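Local coordinates for protein serine-pyruvate aminotransferase (AgxT) (Sulfolobus solfataricus, PDB 3ZRP) that probably transfers the amino group of serine to pyruvate, using pyridoxal 5'-phosphate as cofactor, as a dimeric class-V aminotransferase, at residues A[55-60]-A[226-231]; A[76-82]-A[100-106]; A[108-112]-A[330-334]. Numbering follows the deposited sequence.

Interactions 1 and 2 reach the same seven-stranded mixed sheet at its two outermost strands within this chain: interaction 1 sets a helix against strand 55-60, and interaction 2 pairs strand 102-106 with its inner neighbour 79-83. Their centres lie 26 Å apart, and their nearest atoms about 16 Å. Along the chain, 76-82 and 100-106 fall between 55-60 and 226-231. Interaction 3 follows interaction 2 directly in sequence, its centre 24 Å away, and ties the loop after strand 102-106 to the turn before strand 335-339 of the three-stranded antiparallel sheet. Interactions 1 and 3, 37 Å apart between centres, alternate along the chain and lie on opposite sides of its centre; interaction 2 is local.

Interaction 1: residues A[55-60]-A[226-231]; sequences QPLIIP and WLPVMR
This is a buried contact at one margin of the large mixed sheet, where helix 223-234 packs alongside the outer backbone edge of the outermost strand, 55-60. Segment 55-60 is extended; 226-231 is helical, kinked where N of Pro228 and Val229 lacks a bond to the preceding turn. The short axes approach to 8.3 Å at 116°, and the CA atoms of Leu57 and Met230 lie 6.1 Å apart. Met230 (chi1 and chi2 both m) lies against the Ile58 backbone: its CE reaches Ile58 O at 3.1 Å, and its SD accepts a weak hydrogen bond from Ile58 N at 3.5 Å. Trp226 (chi1 m) offers one ring face to two CH-pi contacts, Ile59 CG2 (4.0 Å from its five-membered-ring centroid) and Pro60 CD (3.8 Å from the six-membered). Gln55 CG meets Leu227 CD2 at 3.8 Å. Strand 197-202 pairs antiparallel with the other edge. The Trp226 side chain lies about 7 Å from a bound PLP, beside a cofactor site of the fold-type I architecture of class-V aminotransferases.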
loop_
_atom_site.group_PDB
_atom_site.type_symbol
_atom_site.label_atom_id
_atom_site.label_comp_id
_atom_site.label_asym_id
_atom_site.label_seq_id
_atom_site.Cartn_x
_atom_site.Cartn_y
_atom_site.Cartn_z
ATOM N N GLN A 55 7.771 17.641 9.562
ATOM C CA GLN A 55 7.943 16.949 8.290
ATOM C C GLN A 55 6.818 15.928 8.027
ATOM O O GLN A 55 6.705 14.939 8.749
ATOM C CB GLN A 55 9.299 16.237 8.252
ATOM C CG GLN A 55 9.545 15.404 6.987
ATOM C CD GLN A 55 9.601 16.257 5.731
ATOM O OE1 GLN A 55 10.538 17.012 5.535
ATOM N NE2 GLN A 55 8.602 16.118 4.867
ATOM N N PRO A 56 5.996 16.168 6.993
ATOM C CA PRO A 56 4.980 15.154 6.630
ATOM C C PRO A 56 5.576 14.022 5.779
ATOM O O PRO A 56 6.512 14.240 5.006
ATOM C CB PRO A 56 3.968 15.958 5.816
ATOM C CG PRO A 56 4.854 17.057 5.159
ATOM C CD PRO A 56 5.847 17.412 6.213
ATOM N N LEU A 57 5.036 12.800 5.922
ATOM C CA LEU A 57 5.365 11.710 5.005
ATOM C C LEU A 57 4.084 10.939 4.672
ATOM O O LEU A 57 3.212 10.753 5.536
ATOM C CB LEU A 57 6.393 10.726 5.597
ATOM C CG LEU A 57 7.808 11.211 5.943
ATOM C CD1 LEU A 57 7.889 11.542 7.421
ATOM C CD2 LEU A 57 8.906 10.229 5.553
ATOM N N ILE A 58 3.972 10.518 3.421
ATOM C CA ILE A 58 2.850 9.709 2.972
ATOM C C ILE A 58 3.445 8.390 2.456
ATOM O O ILE A 58 4.311 8.387 1.592
ATOM C CB ILE A 58 2.034 10.481 1.920
ATOM C CG1 ILE A 58 1.399 11.720 2.583
ATOM C CG2 ILE A 58 0.994 9.584 1.231
ATOM C CD1 ILE A 58 0.785 12.727 1.571
ATOM N N ILE A 59 3.021 7.264 3.026
ATOM C CA ILE A 59 3.656 5.973 2.679
ATOM C C ILE A 59 2.568 5.004 2.267
ATOM O O ILE A 59 1.405 5.245 2.570
ATOM C CB ILE A 59 4.511 5.395 3.852
ATOM C CG1 ILE A 59 3.638 5.108 5.092
ATOM C CG2 ILE A 59 5.654 6.409 4.267
ATOM C CD1 ILE A 59 4.354 4.275 6.207
ATOM N N PRO A 60 2.941 3.918 1.541
ATOM C CA PRO A 60 1.887 2.936 1.239
ATOM C C PRO A 60 1.381 2.184 2.456
ATOM O O PRO A 60 2.107 1.999 3.439
ATOM C CB PRO A 60 2.573 1.959 0.258
ATOM C CG PRO A 60 3.813 2.710 -0.231
ATOM C CD PRO A 60 4.229 3.526 0.962
ATOM N N TRP A 226 11.695 6.799 2.506
ATOM C CA TRP A 226 10.632 7.588 1.881
ATOM C C TRP A 226 10.934 9.088 1.939
ATOM O O TRP A 226 10.408 9.846 1.129
ATOM C CB TRP A 226 9.282 7.347 2.542
ATOM C CG TRP A 226 8.816 5.977 2.244
ATOM C CD1 TRP A 226 8.918 4.894 3.082
ATOM C CD2 TRP A 226 8.293 5.477 0.997
ATOM N NE1 TRP A 226 8.446 3.777 2.440
ATOM C CE2 TRP A 226 8.043 4.104 1.175
ATOM C CE3 TRP A 226 7.974 6.066 -0.232
ATOM C CZ2 TRP A 226 7.493 3.281 0.156
ATOM C CZ3 TRP A 226 7.435 5.274 -1.246
ATOM C CH2 TRP A 226 7.190 3.878 -1.041
ATOM N N LEU A 227 11.767 9.484 2.893
ATOM C CA LEU A 227 12.094 10.912 3.110
ATOM C C LEU A 227 12.581 11.662 1.852
ATOM O O LEU A 227 12.110 12.776 1.600
ATOM C CB LEU A 227 13.102 11.091 4.251
ATOM C CG LEU A 227 12.761 11.822 5.541
ATOM C CD1 LEU A 227 14.040 11.999 6.383
ATOM C CD2 LEU A 227 12.124 13.170 5.255
ATOM N N PRO A 228 13.504 11.069 1.062
ATOM C CA PRO A 228 13.938 11.744 -0.165
ATOM C C PRO A 228 12.783 11.968 -1.146
ATOM O O PRO A 228 12.756 12.987 -1.841
ATOM C CB PRO A 228 14.979 10.778 -0.763
ATOM C CG PRO A 228 15.469 9.973 0.387
ATOM C CD PRO A 228 14.273 9.827 1.289
ATOM N N VAL A 229 11.823 11.044 -1.198
ATOM C CA VAL A 229 10.649 11.234 -2.054
ATOM C C VAL A 229 9.790 12.406 -1.580
ATOM O O VAL A 229 9.317 13.194 -2.411
ATOM C CB VAL A 229 9.794 9.920 -2.211
ATOM C CG1 VAL A 229 8.648 10.126 -3.203
ATOM C CG2 VAL A 229 10.674 8.770 -2.666
ATOM N N MET A 230 9.632 12.550 -0.262
ATOM C CA MET A 230 8.789 13.613 0.334
ATOM C C MET A 230 9.422 14.998 0.224
ATOM O O MET A 230 8.756 15.955 -0.198
ATOM C CB MET A 230 8.447 13.309 1.804
ATOM C CG MET A 230 7.840 11.897 2.016
ATOM S SD MET A 230 6.293 11.626 1.116
ATOM C CE MET A 230 6.630 10.038 0.335
ATOM N N ARG A 231 10.691 15.085 0.620
ATOM C CA ARG A 231 11.487 16.303 0.438
ATOM C C ARG A 231 11.550 16.694 -1.030
ATOM O O ARG A 231 11.329 17.866 -1.386
ATOM C CB ARG A 231 12.889 16.102 1.013
ATOM C CG ARG A 231 12.941 16.258 2.521
ATOM C CD ARG A 231 14.205 15.663 3.088
ATOM N NE ARG A 231 14.364 16.021 4.493
ATOM C CZ ARG A 231 15.246 15.471 5.316
ATOM N NH1 ARG A 231 16.059 14.512 4.888
ATOM N NH2 ARG A 231 15.297 15.869 6.579
#

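Interaction 2: residues A[76-82]-A[100-106]; sequences PNDKILV and PVNVKVL
Six backbone hydrogen bonds zip segments 76-82 and 100-106 together in parallel. Asn77 N donates to Pro100 O (2.8 Å), Asn102 N to Asp78 O (2.9 Å), Ile80 N to Asn102 O (2.8 Å), Lys104 N to Ile80 O (2.9 Å), Val82 N to Lys104 O (2.8 Å) and Leu106 N to Val82 O (2.9 Å). The alternation of donors and acceptors pairs Lys79 with Asn102, Ile80 with Val103, Leu81 with Lys104 and Val82 with Val105, at CA separations of 4.7 to 5.0 Å; the strand axes run 4.7 Å apart at 19°. Asn77, at phi/psi 73/4, turns the chain ahead of the strand, and its O receives a weak bond from Asn102 ND2 at 3.2 Å. Water 1 donates to Ile80 O (2.9 Å) and, weakly, to Asn102 O (2.6 Å).

Ile80, Val82, Val103 and Val105 share one face: Ile80 CD1 touches Val101 CG2 at 3.6 Å, and Val82 CG2 meets Val103 CG1 at 4.0 Å. Lys79, Leu81, Asn102 and Lys104 take the other, where Leu81 (chi1 t, chi2 p) brings CD1 to 3.9 Å from Leu106 CG. Helix 87-96 connects the strands in a beta-alpha-beta unit and packs on the Ile80 face, Phe96 touching Ile80, Val101 and Val103; helix 116-125 covers Leu81 and Lys104 opposite, and strand 128-134 continues the sheet beyond 79-83.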
loop_
_atom_site.group_PDB
_atom_site.type_symbol
_atom_site.label_atom_id
_atom_site.label_comp_id
_atom_site.label_asym_id
_atom_site.label_seq_id
_atom_site.Cartn_x
_atom_site.Cartn_y
_atom_site.Cartn_z
ATOM N N PRO A 76 17.783 -1.114 19.350
ATOM C CA PRO A 76 17.546 -2.330 20.140
ATOM C C PRO A 76 17.526 -2.015 21.654
ATOM O O PRO A 76 18.293 -1.133 22.114
ATOM C CB PRO A 76 18.739 -3.231 19.767
ATOM C CG PRO A 76 19.147 -2.767 18.406
ATOM C CD PRO A 76 18.961 -1.256 18.472
ATOM N N ASN A 77 16.624 -2.693 22.375
ATOM C CA ASN A 77 16.459 -2.552 23.828
ATOM C C ASN A 77 15.807 -1.250 24.307
ATOM O O ASN A 77 15.674 -1.020 25.498
ATOM C CB ASN A 77 17.800 -2.812 24.546
ATOM C CG ASN A 77 18.409 -4.146 24.148
ATOM O OD1 ASN A 77 17.722 -5.173 24.160
ATOM N ND2 ASN A 77 19.687 -4.134 23.768
ATOM N N ASP A 78 15.382 -0.404 23.375
ATOM C CA ASP A 78 14.624 0.819 23.733
ATOM C C ASP A 78 13.376 0.465 24.562
ATOM O O ASP A 78 12.755 -0.591 24.360
ATOM C CB ASP A 78 14.200 1.597 22.480
ATOM C CG ASP A 78 15.265 2.580 21.994
ATOM O OD1 ASP A 78 16.309 2.747 22.684
ATOM O OD2 ASP A 78 15.048 3.184 20.911
ATOM N N LYS A 79 13.010 1.346 25.486
ATOM C CA LYS A 79 11.853 1.111 26.344
ATOM C C LYS A 79 10.640 1.928 25.908
ATOM O O LYS A 79 10.698 3.154 25.732
ATOM C CB LYS A 79 12.177 1.379 27.817
ATOM C CG LYS A 79 13.109 0.324 28.408
ATOM C CD LYS A 79 13.559 0.736 29.803
ATOM C CE LYS A 79 12.439 0.565 30.832
ATOM N NZ LYS A 79 12.614 1.503 31.974
ATOM N N ILE A 80 9.554 1.202 25.720
ATOM C CA ILE A 80 8.319 1.742 25.161
ATOM C C ILE A 80 7.194 1.545 26.177
ATOM O O ILE A 80 6.996 0.441 26.722
ATOM C CB ILE A 80 7.924 1.005 23.829
ATOM C CG1 ILE A 80 9.013 1.179 22.760
ATOM C CG2 ILE A 80 6.514 1.463 23.333
ATOM C CD1 ILE A 80 8.828 0.237 21.550
ATOM N N LEU A 81 6.434 2.609 26.374
ATOM C CA LEU A 81 5.161 2.567 27.119
ATOM C C LEU A 81 3.972 2.801 26.170
ATOM O O LEU A 81 3.877 3.844 25.519
ATOM C CB LEU A 81 5.151 3.633 28.222
ATOM C CG LEU A 81 3.857 3.634 29.060
ATOM C CD1 LEU A 81 3.749 2.401 29.947
ATOM C CD2 LEU A 81 3.757 4.933 29.867
ATOM N N VAL A 82 3.107 1.802 26.080
ATOM C CA VAL A 82 1.861 1.891 25.300
ATOM C C VAL A 82 0.672 2.143 26.223
ATOM O O VAL A 82 0.425 1.393 27.170
ATOM C CB VAL A 82 1.603 0.586 24.531
ATOM C CG1 VAL A 82 0.243 0.667 23.766
ATOM C CG2 VAL A 82 2.751 0.318 23.577
ATOM N N PRO A 100 13.113 -6.046 18.593
ATOM C CA PRO A 100 13.945 -6.169 19.810
ATOM C C PRO A 100 13.815 -4.953 20.740
ATOM O O PRO A 100 14.789 -4.198 20.949
ATOM C CB PRO A 100 15.366 -6.281 19.241
ATOM C CG PRO A 100 15.317 -5.506 17.965
ATOM C CD PRO A 100 13.927 -5.750 17.393
ATOM N N VAL A 101 12.605 -4.751 21.262
ATOM C CA VAL A 101 12.305 -3.626 22.135
ATOM C C VAL A 101 11.601 -4.117 23.399
ATOM O O VAL A 101 11.102 -5.233 23.434
ATOM C CB VAL A 101 11.469 -2.510 21.443
ATOM C CG1 VAL A 101 12.301 -1.760 20.430
ATOM C CG2 VAL A 101 10.167 -3.074 20.828
ATOM N N ASN A 102 11.595 -3.288 24.440
ATOM C CA ASN A 102 10.919 -3.623 25.680
ATOM C C ASN A 102 9.613 -2.853 25.771
ATOM O O ASN A 102 9.600 -1.621 25.679
ATOM C CB ASN A 102 11.808 -3.296 26.878
ATOM C CG ASN A 102 13.064 -4.155 26.914
ATOM O OD1 ASN A 102 12.994 -5.388 26.951
ATOM N ND2 ASN A 102 14.220 -3.509 26.903
ATOM N N VAL A 103 8.524 -3.571 25.983
ATOM C CA VAL A 103 7.205 -2.934 25.997
ATOM C C VAL A 103 6.444 -3.118 27.309
ATOM O O VAL A 103 6.298 -4.238 27.808
ATOM C CB VAL A 103 6.331 -3.471 24.844
ATOM C CG1 VAL A 103 4.943 -2.809 24.865
ATOM C CG2 VAL A 103 7.030 -3.228 23.515
ATOM N N LYS A 104 5.935 -2.015 27.844
ATOM C CA LYS A 104 4.965 -2.070 28.927
ATOM C C LYS A 104 3.661 -1.425 28.452
ATOM O O LYS A 104 3.700 -0.373 27.814
ATOM C CB LYS A 104 5.486 -1.340 30.171
ATOM C CG LYS A 104 4.500 -1.381 31.350
ATOM C CD LYS A 104 5.186 -1.165 32.684
ATOM C CE LYS A 104 4.167 -0.987 33.809
ATOM N NZ LYS A 104 3.498 -2.287 34.102
ATOM N N VAL A 105 2.532 -2.052 28.773
ATOM C CA VAL A 105 1.212 -1.529 28.392
ATOM C C VAL A 105 0.362 -1.153 29.623
ATOM O O VAL A 105 0.235 -1.941 30.548
ATOM C CB VAL A 105 0.410 -2.538 27.504
ATOM C CG1 VAL A 105 -0.828 -1.863 26.920
ATOM C CG2 VAL A 105 1.277 -3.111 26.367
ATOM N N LEU A 106 -0.166 0.073 29.645
ATOM C CA LEU A 106 -1.203 0.470 30.616
ATOM C C LEU A 106 -2.587 0.306 29.969
ATOM O O LEU A 106 -2.801 0.771 28.841
ATOM C CB LEU A 106 -1.026 1.935 31.037
ATOM C CG LEU A 106 0.271 2.345 31.749
ATOM C CD1 LEU A 106 0.308 3.867 31.957
ATOM C CD2 LEU A 106 0.393 1.584 33.080
HETATM O O HOH W 1 9.169 -0.861 28.164
#

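Interaction 3: residues A[108-112]-A[330-334]; sequences PSPGD and HPAFK
Side chains of one turn receive the apex of another here. Ser109 to Asp112 form a type II turn closed by Asp112 N to Ser109 O (3.0 Å), and His330 to Phe333 a type I turn closed by Phe333 N to His330 O (3.1 Å). Pro110 CB sits among three side chains, 3.7 Å from His330 CE1, 3.6 Å from Ala332 CB and 3.7 Å from Phe333 CE2. His330 (chi1 t, chi2 -55°) is oriented by Ala332 N, which donates to His330 ND1 at 3.2 Å; across the gap, water 2 joins His330 NE2 and Gly111 N, 3.0 Å from each. Phe333 (chi1 m, chi2 -85°) brings its ring edge to Pro110 O, with CZ at 3.7 Å. Gly111 has positive phi (81°), which favours glycine, and an ideal CB there would fall 2.8 Å from Phe333 CZ, a clash. The contact lies at the surface, bridging the link between strand 102-106 and helix 116-125 to the loop that runs from strand 326-327 into strand 335-339.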
loop_
_atom_site.group_PDB
_atom_site.type_symbol
_atom_site.label_atom_id
_atom_site.label_comp_id
_atom_site.label_asym_id
_atom_site.label_seq_id
_atom_site.Cartn_x
_atom_site.Cartn_y
_atom_site.Cartn_z
ATOM N N PRO A 108 -7.099 0.456 30.845
ATOM C CA PRO A 108 -8.182 0.770 31.809
ATOM C C PRO A 108 -9.229 -0.336 31.870
ATOM O O PRO A 108 -9.043 -1.369 31.216
ATOM C CB PRO A 108 -8.800 2.032 31.206
ATOM C CG PRO A 108 -8.680 1.798 29.670
ATOM C CD PRO A 108 -7.466 0.874 29.466
ATOM N N SER A 109 -10.302 -0.147 32.659
ATOM C CA SER A 109 -11.444 -1.071 32.653
ATOM C C SER A 109 -12.104 -1.011 31.279
ATOM O O SER A 109 -11.960 -0.008 30.594
ATOM C CB SER A 109 -12.458 -0.692 33.743
ATOM O OG SER A 109 -11.789 -0.396 34.954
ATOM N N PRO A 110 -12.822 -2.087 30.869
ATOM C CA PRO A 110 -13.371 -2.035 29.505
ATOM C C PRO A 110 -14.154 -0.760 29.191
ATOM O O PRO A 110 -15.015 -0.348 29.979
ATOM C CB PRO A 110 -14.287 -3.256 29.450
ATOM C CG PRO A 110 -13.585 -4.255 30.353
ATOM C CD PRO A 110 -13.018 -3.426 31.476
ATOM N N GLY A 111 -13.828 -0.125 28.066
ATOM C CA GLY A 111 -14.612 1.017 27.582
ATOM C C GLY A 111 -14.278 2.318 28.254
ATOM O O GLY A 111 -14.893 3.345 27.964
ATOM N N ASP A 112 -13.331 2.266 29.189
ATOM C CA ASP A 112 -12.835 3.456 29.883
ATOM C C ASP A 112 -11.547 3.921 29.202
ATOM O O ASP A 112 -11.217 3.460 28.106
ATOM C CB ASP A 112 -12.552 3.114 31.364
ATOM C CG ASP A 112 -12.758 4.299 32.305
ATOM O OD1 ASP A 112 -12.184 5.394 32.102
ATOM O OD2 ASP A 112 -13.521 4.133 33.266
ATOM N N HIS A 330 -15.365 -6.259 21.033
ATOM C CA HIS A 330 -14.785 -6.150 22.367
ATOM C C HIS A 330 -15.486 -7.174 23.232
ATOM O O HIS A 330 -16.710 -7.113 23.375
ATOM C CB HIS A 330 -14.968 -4.738 22.930
ATOM C CG HIS A 330 -14.132 -4.438 24.144
ATOM N ND1 HIS A 330 -14.162 -5.213 25.283
ATOM C CD2 HIS A 330 -13.263 -3.431 24.404
ATOM C CE1 HIS A 330 -13.348 -4.702 26.188
ATOM N NE2 HIS A 330 -12.792 -3.616 25.682
ATOM N N PRO A 331 -14.719 -8.117 23.809
ATOM C CA PRO A 331 -15.308 -9.244 24.539
ATOM C C PRO A 331 -16.225 -8.818 25.684
ATOM O O PRO A 331 -17.122 -9.573 26.059
ATOM C CB PRO A 331 -14.087 -10.001 25.083
ATOM C CG PRO A 331 -12.961 -9.009 25.060
ATOM C CD PRO A 331 -13.244 -8.124 23.880
ATOM N N ALA A 332 -16.022 -7.612 26.209
ATOM C CA ALA A 332 -16.758 -7.143 27.388
ATOM C C ALA A 332 -18.144 -6.555 27.094
ATOM O O ALA A 332 -18.931 -6.346 28.015
ATOM C CB ALA A 332 -15.927 -6.151 28.162
ATOM N N PHE A 333 -18.433 -6.292 25.821
ATOM C CA PHE A 333 -19.691 -5.642 25.435
ATOM C C PHE A 333 -20.422 -6.398 24.334
ATOM O O PHE A 333 -19.799 -7.084 23.511
ATOM C CB PHE A 333 -19.435 -4.209 24.956
ATOM C CG PHE A 333 -18.859 -3.302 25.990
ATOM C CD1 PHE A 333 -19.686 -2.634 26.887
ATOM C CD2 PHE A 333 -17.487 -3.076 26.048
ATOM C CE1 PHE A 333 -19.159 -1.782 27.852
ATOM C CE2 PHE A 333 -16.932 -2.220 27.002
ATOM C CZ PHE A 333 -17.775 -1.561 27.908
ATOM N N LYS A 334 -21.750 -6.283 24.340
ATOM C CA LYS A 334 -22.591 -6.735 23.232
ATOM C C LYS A 334 -23.119 -5.460 22.577
ATOM O O LYS A 334 -23.912 -4.722 23.175
ATOM C CB LYS A 334 -23.734 -7.632 23.728
ATOM C CG LYS A 334 -24.504 -8.341 22.633
ATOM C CD LYS A 334 -25.548 -9.274 23.234
ATOM C CE LYS A 334 -26.626 -9.655 22.225
ATOM N NZ LYS A 334 -27.950 -9.894 22.873
HETATM O O HOH W 2 -11.377 -1.209 26.772
#